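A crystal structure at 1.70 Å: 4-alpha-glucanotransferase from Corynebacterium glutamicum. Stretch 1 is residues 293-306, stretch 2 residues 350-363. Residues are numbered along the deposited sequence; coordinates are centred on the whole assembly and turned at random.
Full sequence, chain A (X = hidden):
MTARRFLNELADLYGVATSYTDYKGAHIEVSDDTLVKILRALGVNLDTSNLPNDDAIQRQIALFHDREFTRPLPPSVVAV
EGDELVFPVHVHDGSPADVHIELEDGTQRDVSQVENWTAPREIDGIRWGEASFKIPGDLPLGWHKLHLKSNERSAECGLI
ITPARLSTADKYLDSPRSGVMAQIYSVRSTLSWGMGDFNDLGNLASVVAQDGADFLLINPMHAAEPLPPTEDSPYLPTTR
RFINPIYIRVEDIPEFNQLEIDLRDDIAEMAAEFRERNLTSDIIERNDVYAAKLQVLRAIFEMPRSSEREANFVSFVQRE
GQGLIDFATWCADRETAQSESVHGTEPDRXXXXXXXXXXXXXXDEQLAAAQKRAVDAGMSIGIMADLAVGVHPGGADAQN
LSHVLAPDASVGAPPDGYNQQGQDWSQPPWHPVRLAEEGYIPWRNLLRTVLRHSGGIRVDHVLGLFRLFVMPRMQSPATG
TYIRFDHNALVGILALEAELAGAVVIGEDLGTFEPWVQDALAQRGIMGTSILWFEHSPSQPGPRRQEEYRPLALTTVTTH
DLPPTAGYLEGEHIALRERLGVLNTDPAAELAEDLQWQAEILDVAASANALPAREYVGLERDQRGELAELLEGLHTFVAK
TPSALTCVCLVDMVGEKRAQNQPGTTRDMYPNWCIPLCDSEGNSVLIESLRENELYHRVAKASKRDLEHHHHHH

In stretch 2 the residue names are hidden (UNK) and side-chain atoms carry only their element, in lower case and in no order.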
# COMPACT_ATOMS: atom_id res chain seq x y z
N LYS A 293 -6.22 25.41 3.63
CA LYS A 293 -6.65 24.63 4.76
C LYS A 293 -5.69 24.78 5.98
O LYS A 293 -6.14 24.87 7.09
CB LYS A 293 -6.79 23.15 4.37
CG LYS A 293 -8.01 22.89 3.47
CD LYS A 293 -8.29 21.40 3.29
CE LYS A 293 -9.49 21.15 2.32
NZ LYS A 293 -9.93 19.74 2.39
N LEU A 294 -4.40 24.75 5.71
CA LEU A 294 -3.40 24.79 6.80
C LEU A 294 -3.55 26.11 7.58
O LEU A 294 -3.53 26.15 8.81
CB LEU A 294 -2.00 24.60 6.27
CG LEU A 294 -1.67 23.17 5.86
CD1 LEU A 294 -0.53 23.04 4.87
CD2 LEU A 294 -1.48 22.34 7.12
N GLN A 295 -3.80 27.18 6.84
CA GLN A 295 -4.03 28.46 7.46
C GLN A 295 -5.25 28.47 8.37
O GLN A 295 -5.22 28.99 9.47
CB GLN A 295 -4.16 29.54 6.40
CG GLN A 295 -4.47 30.89 7.00
CD GLN A 295 -4.42 31.97 5.94
OE1 GLN A 295 -3.74 32.98 6.10
NE2 GLN A 295 -5.11 31.73 4.82
N VAL A 296 -6.35 27.87 7.92
CA VAL A 296 -7.49 27.77 8.76
C VAL A 296 -7.24 26.85 9.96
O VAL A 296 -7.70 27.15 11.08
CB VAL A 296 -8.72 27.20 7.96
CG1 VAL A 296 -9.89 26.94 8.87
CG2 VAL A 296 -9.03 28.15 6.80
N LEU A 297 -6.52 25.72 9.70
CA LEU A 297 -6.30 24.73 10.79
C LEU A 297 -5.47 25.41 11.90
O LEU A 297 -5.77 25.22 13.07
CB LEU A 297 -5.60 23.52 10.25
CG LEU A 297 -6.59 22.65 9.48
CD1 LEU A 297 -5.84 21.80 8.47
CD2 LEU A 297 -7.40 21.80 10.48
N ARG A 298 -4.55 26.28 11.50
CA ARG A 298 -3.72 27.04 12.45
C ARG A 298 -4.61 27.92 13.31
O ARG A 298 -4.41 27.97 14.53
CB ARG A 298 -2.59 27.82 11.75
CG ARG A 298 -1.44 26.94 11.32
CD ARG A 298 -0.27 27.75 10.85
NE ARG A 298 -0.54 28.39 9.57
CZ ARG A 298 -0.23 27.90 8.36
NH1 ARG A 298 0.37 26.72 8.21
NH2 ARG A 298 -0.52 28.63 7.29
N ALA A 299 -5.62 28.54 12.73
CA ALA A 299 -6.61 29.26 13.55
C ALA A 299 -7.47 28.39 14.45
O ALA A 299 -7.73 28.71 15.61
CB ALA A 299 -7.46 30.18 12.67
N ILE A 300 -7.94 27.24 13.96
CA ILE A 300 -8.82 26.46 14.84
C ILE A 300 -8.01 25.84 15.98
O ILE A 300 -8.57 25.50 17.03
CB ILE A 300 -9.49 25.32 14.02
CG1 ILE A 300 -10.40 25.90 12.92
CG2 ILE A 300 -10.27 24.37 14.93
CD1 ILE A 300 -10.69 24.95 11.78
N PHE A 301 -6.70 25.63 15.73
CA PHE A 301 -5.83 24.99 16.74
C PHE A 301 -5.81 25.81 18.03
O PHE A 301 -5.67 25.24 19.15
CB PHE A 301 -4.44 24.84 16.20
CG PHE A 301 -3.45 24.18 17.18
CD1 PHE A 301 -3.67 22.88 17.65
CD2 PHE A 301 -2.29 24.86 17.57
CE1 PHE A 301 -2.75 22.29 18.50
CE2 PHE A 301 -1.36 24.25 18.41
CZ PHE A 301 -1.58 22.97 18.87
N GLU A 302 -5.95 27.13 17.88
CA GLU A 302 -6.05 28.05 19.06
C GLU A 302 -7.31 27.90 19.90
O GLU A 302 -7.34 28.40 21.02
CB GLU A 302 -5.97 29.51 18.62
CG GLU A 302 -4.70 29.94 17.93
CD GLU A 302 -3.43 29.72 18.76
OE1 GLU A 302 -2.44 29.22 18.18
OE2 GLU A 302 -3.41 30.05 19.97
N MET A 303 -8.37 27.29 19.38
CA MET A 303 -9.62 27.22 20.11
C MET A 303 -9.53 26.21 21.20
O MET A 303 -8.90 25.17 21.02
CB MET A 303 -10.77 26.79 19.20
CG MET A 303 -11.10 27.75 18.07
SD MET A 303 -11.69 29.37 18.71
CE MET A 303 -10.21 30.28 18.36
N PRO A 304 -10.14 26.50 22.35
CA PRO A 304 -10.05 25.61 23.50
C PRO A 304 -11.01 24.47 23.36
O PRO A 304 -12.15 24.66 22.91
CB PRO A 304 -10.42 26.51 24.69
CG PRO A 304 -11.31 27.54 24.09
CD PRO A 304 -10.76 27.79 22.72
N ARG A 305 -10.57 23.29 23.77
CA ARG A 305 -11.42 22.10 23.69
C ARG A 305 -12.18 21.89 24.95
O ARG A 305 -11.72 22.22 26.03
CB ARG A 305 -10.54 20.86 23.40
CG ARG A 305 -10.21 20.66 21.92
CD ARG A 305 -9.41 19.38 21.72
NE ARG A 305 -8.13 19.58 22.34
CZ ARG A 305 -7.15 20.35 21.87
NH1 ARG A 305 -7.23 20.92 20.69
NH2 ARG A 305 -6.04 20.48 22.59
N SER A 306 -13.37 21.35 24.82
CA SER A 306 -14.11 20.89 25.96
C SER A 306 -13.35 19.76 26.56
O SER A 306 -12.50 19.15 25.92
CB SER A 306 -15.49 20.39 25.55
OG SER A 306 -15.35 19.19 24.82
N UNK A 350 7.93 22.86 19.87
CA UNK A 350 7.05 22.01 20.62
C UNK A 350 5.57 22.29 20.33
O UNK A 350 4.77 21.38 20.19
o UNK A 350 9.00 20.51 22.19
o UNK A 350 9.40 22.47 23.14
c UNK A 350 7.28 22.13 22.08
c UNK A 350 8.67 21.66 22.51
N UNK A 351 5.22 23.57 20.24
CA UNK A 351 3.86 23.91 19.82
C UNK A 351 3.59 23.44 18.38
O UNK A 351 2.50 22.95 18.16
o UNK A 351 1.11 27.41 20.77
c UNK A 351 3.63 25.43 19.91
c UNK A 351 2.25 25.83 19.44
c UNK A 351 1.89 27.25 19.81
o UNK A 351 2.40 28.15 19.12
N UNK A 352 4.55 23.65 17.47
CA UNK A 352 4.43 23.19 16.09
C UNK A 352 4.28 21.68 16.06
O UNK A 352 3.48 21.16 15.28
c UNK A 352 5.70 24.94 14.61
c UNK A 352 4.51 25.15 13.64
c UNK A 352 5.63 23.57 15.23
c UNK A 352 7.02 25.05 13.89
N UNK A 353 5.07 20.97 16.88
CA UNK A 353 4.96 19.50 16.98
C UNK A 353 3.54 19.11 17.39
O UNK A 353 2.88 18.21 16.81
c UNK A 353 5.80 17.43 18.18
c UNK A 353 6.05 18.92 17.92
o UNK A 353 7.35 19.14 17.37
N UNK A 354 3.00 19.82 18.36
CA UNK A 354 1.69 19.54 18.88
C UNK A 354 0.60 19.74 17.80
O UNK A 354 -0.37 18.99 17.76
c UNK A 354 0.86 18.47 22.89
c UNK A 354 1.39 20.39 20.08
s UNK A 354 -0.11 18.38 21.38
c UNK A 354 0.09 20.05 20.75
N UNK A 355 0.78 20.81 17.01
CA UNK A 355 -0.12 21.11 15.88
C UNK A 355 -0.13 19.94 14.89
O UNK A 355 -1.22 19.54 14.46
c UNK A 355 0.35 22.34 15.17
c UNK A 355 -1.71 23.18 11.53
c UNK A 355 -0.39 22.61 13.87
c UNK A 355 -2.35 23.39 12.69
c UNK A 355 0.26 22.40 12.66
c UNK A 355 -0.40 22.69 11.48
c UNK A 355 -1.68 23.13 13.90
N UNK A 356 1.03 19.38 14.58
CA UNK A 356 1.04 18.25 13.61
C UNK A 356 0.48 16.99 14.22
O UNK A 356 -0.17 16.16 13.52
c UNK A 356 2.09 19.34 10.82
c UNK A 356 2.73 19.22 12.05
o UNK A 356 3.55 22.35 9.40
c UNK A 356 2.36 20.39 9.96
c UNK A 356 2.39 18.09 12.95
c UNK A 356 3.29 21.35 10.31
c UNK A 356 3.96 21.28 11.56
c UNK A 356 3.67 20.24 12.42
N UNK A 357 0.61 16.82 15.53
CA UNK A 357 -0.06 15.72 16.24
C UNK A 357 -1.56 15.85 16.16
O UNK A 357 -2.34 14.88 15.85
s UNK A 357 2.54 15.41 19.49
c UNK A 357 1.81 13.95 20.14
c UNK A 357 1.92 15.26 17.75
c UNK A 357 0.44 15.61 17.68
N UNK A 358 -2.02 17.09 16.34
CA UNK A 358 -3.42 17.37 16.37
C UNK A 358 -4.04 17.13 15.00
O UNK A 358 -5.15 16.58 14.94
c UNK A 358 -4.90 20.99 14.79
c UNK A 358 -5.46 20.35 15.90
c UNK A 358 -5.92 19.16 17.70
c UNK A 358 -7.56 21.58 15.56
c UNK A 358 -7.02 22.20 14.49
c UNK A 358 -5.70 21.94 14.09
c UNK A 358 -6.76 20.67 16.28
c UNK A 358 -3.60 18.83 16.86
n UNK A 358 -7.04 19.93 17.40
c UNK A 358 -4.97 19.40 16.84
N UNK A 359 -3.34 17.53 13.92
CA UNK A 359 -3.83 17.19 12.55
C UNK A 359 -4.06 15.68 12.36
O UNK A 359 -5.05 15.30 11.76
c UNK A 359 -4.01 19.82 11.23
c UNK A 359 -1.76 19.49 10.19
c UNK A 359 -2.67 19.12 11.35
c UNK A 359 -2.85 17.60 11.48
N UNK A 360 -3.16 14.83 12.88
CA UNK A 360 -3.41 13.39 12.83
C UNK A 360 -4.62 12.97 13.60
O UNK A 360 -5.32 12.05 13.15
c UNK A 360 -1.00 12.83 12.31
o UNK A 360 -1.79 11.23 10.74
n UNK A 360 -1.17 13.25 9.96
c UNK A 360 -1.36 12.38 10.94
c UNK A 360 -2.14 12.62 13.25
N UNK A 361 -4.91 13.58 14.75
CA UNK A 361 -6.09 13.25 15.54
C UNK A 361 -7.38 13.60 14.73
O UNK A 361 -8.35 12.80 14.68
c UNK A 361 -7.84 12.71 18.20
c UNK A 361 -9.04 17.09 18.62
c UNK A 361 -8.11 14.94 18.16
n UNK A 361 -8.96 12.99 18.90
c UNK A 361 -6.06 14.00 16.92
c UNK A 361 -10.09 16.48 19.32
c UNK A 361 -7.27 13.87 17.70
c UNK A 361 -8.08 16.33 17.98
c UNK A 361 -10.15 15.13 19.52
c UNK A 361 -9.13 14.36 18.94
N UNK A 362 -7.34 14.73 14.02
CA UNK A 362 -8.45 15.16 13.21
C UNK A 362 -8.64 14.15 12.07
O UNK A 362 -9.81 13.81 11.73
c UNK A 362 -8.20 16.54 12.59
c UNK A 362 -7.82 18.91 12.88
c UNK A 362 -9.32 17.89 14.54
c UNK A 362 -8.11 17.68 13.67
N UNK A 363 -7.54 13.76 11.44
CA UNK A 363 -7.62 12.78 10.32
C UNK A 363 -8.23 11.49 10.89
O UNK A 363 -9.12 10.86 10.26
c UNK A 363 -6.26 12.49 9.74
s UNK A 363 -5.54 13.77 8.76
O HOH W 1 -9.56 20.87 18.60

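Position 350 has two side-chain carbons, the second carrying two oxygens; it reaches nothing on stretch 1 and is D350. Position 351 has three carbons, the third bearing two oxygens, which makes it E351; its CG lies 4.1 Å from F301 CE2, near the plane of that ring and therefore at its edge.

Position 352 carries four carbons forked at the second, the pattern of L352, and makes no contact within 4.5 Å. At 353 a single carbon bears one oxygen and one carbon. This branching at CB identifies T353, which is out of reach of stretch 1.

Position 354 is an unbranched run of two carbons, a sulfur and a carbon, hence M354. Its CB points toward stretch 1 while the end of the chain leads away, so the contact is made partway along, CG to F301 CZ at 3.9 Å, again at the ring edge.

Position 355 has one carbon followed by a ring of six carbons with no oxygen: F355. Its ring turns an edge to the face of F301, with centroids 5.6 Å apart and planes at 79°. Its CZ also lies 3.8 Å from R298 CG, and its CE1 4.1 Å from L297 CB.

Position 356 has the same ring plus one oxygen, so it is Y356; its CB points away, and its hydroxyl is hydrogen-bonded elsewhere in the structure. Position 357 repeats the unbranched carbon, carbon, sulfur, carbon chain, giving M357, without contact.

At 358, one carbon leads to fused five- and six-membered rings holding eight carbons and one nitrogen, which only tryptophan fits. W358 places CH2 3.9 Å from I300 CG2 and CD2 3.6 Å from F301 CD1. F301 CA sits over the face of its six-membered ring, 4.0 Å from the centroid and 21° off the normal.

Position 359, four carbons forked at the second, is L359; its CD2 meets L297 CD1 at 3.9 Å and its CD1 meets L294 CD2 at 4.2 Å. Position 360 ends in a carbon carrying one oxygen and one nitrogen, the third of three carbons: Q360, out of reach. Position 361 shows a second fused ring system with one nitrogen, W361, whose CH2 packs 3.8 Å from R305 CD. Position 362 is another carbon fork, L362, with CD1 3.8 Å from L297 CD2. Position 363, one carbon and one sulfur, is C363.

The helices cross at 103° with axes 11.0 Å apart at closest approach, and packing rests on two knobs. L297 sits among F355, W358, L359 and L362; F301 sits among E351, M354, F355 and W358. F355 CA lies over the F301 face, 4.0 Å from its centroid. No direct hydrogen bond joins the stretches: R305 NH1 and W358 NE1, 3.4 Å apart, are both donors. Water 1 resolves this by accepting from R305 NH1 at 3.1 Å and from W358 NE1 at 2.9 Å, adding a polar bridge to an otherwise largely apolar contact.

Stretch 2 350-363: DELTMFYMWLQWLC
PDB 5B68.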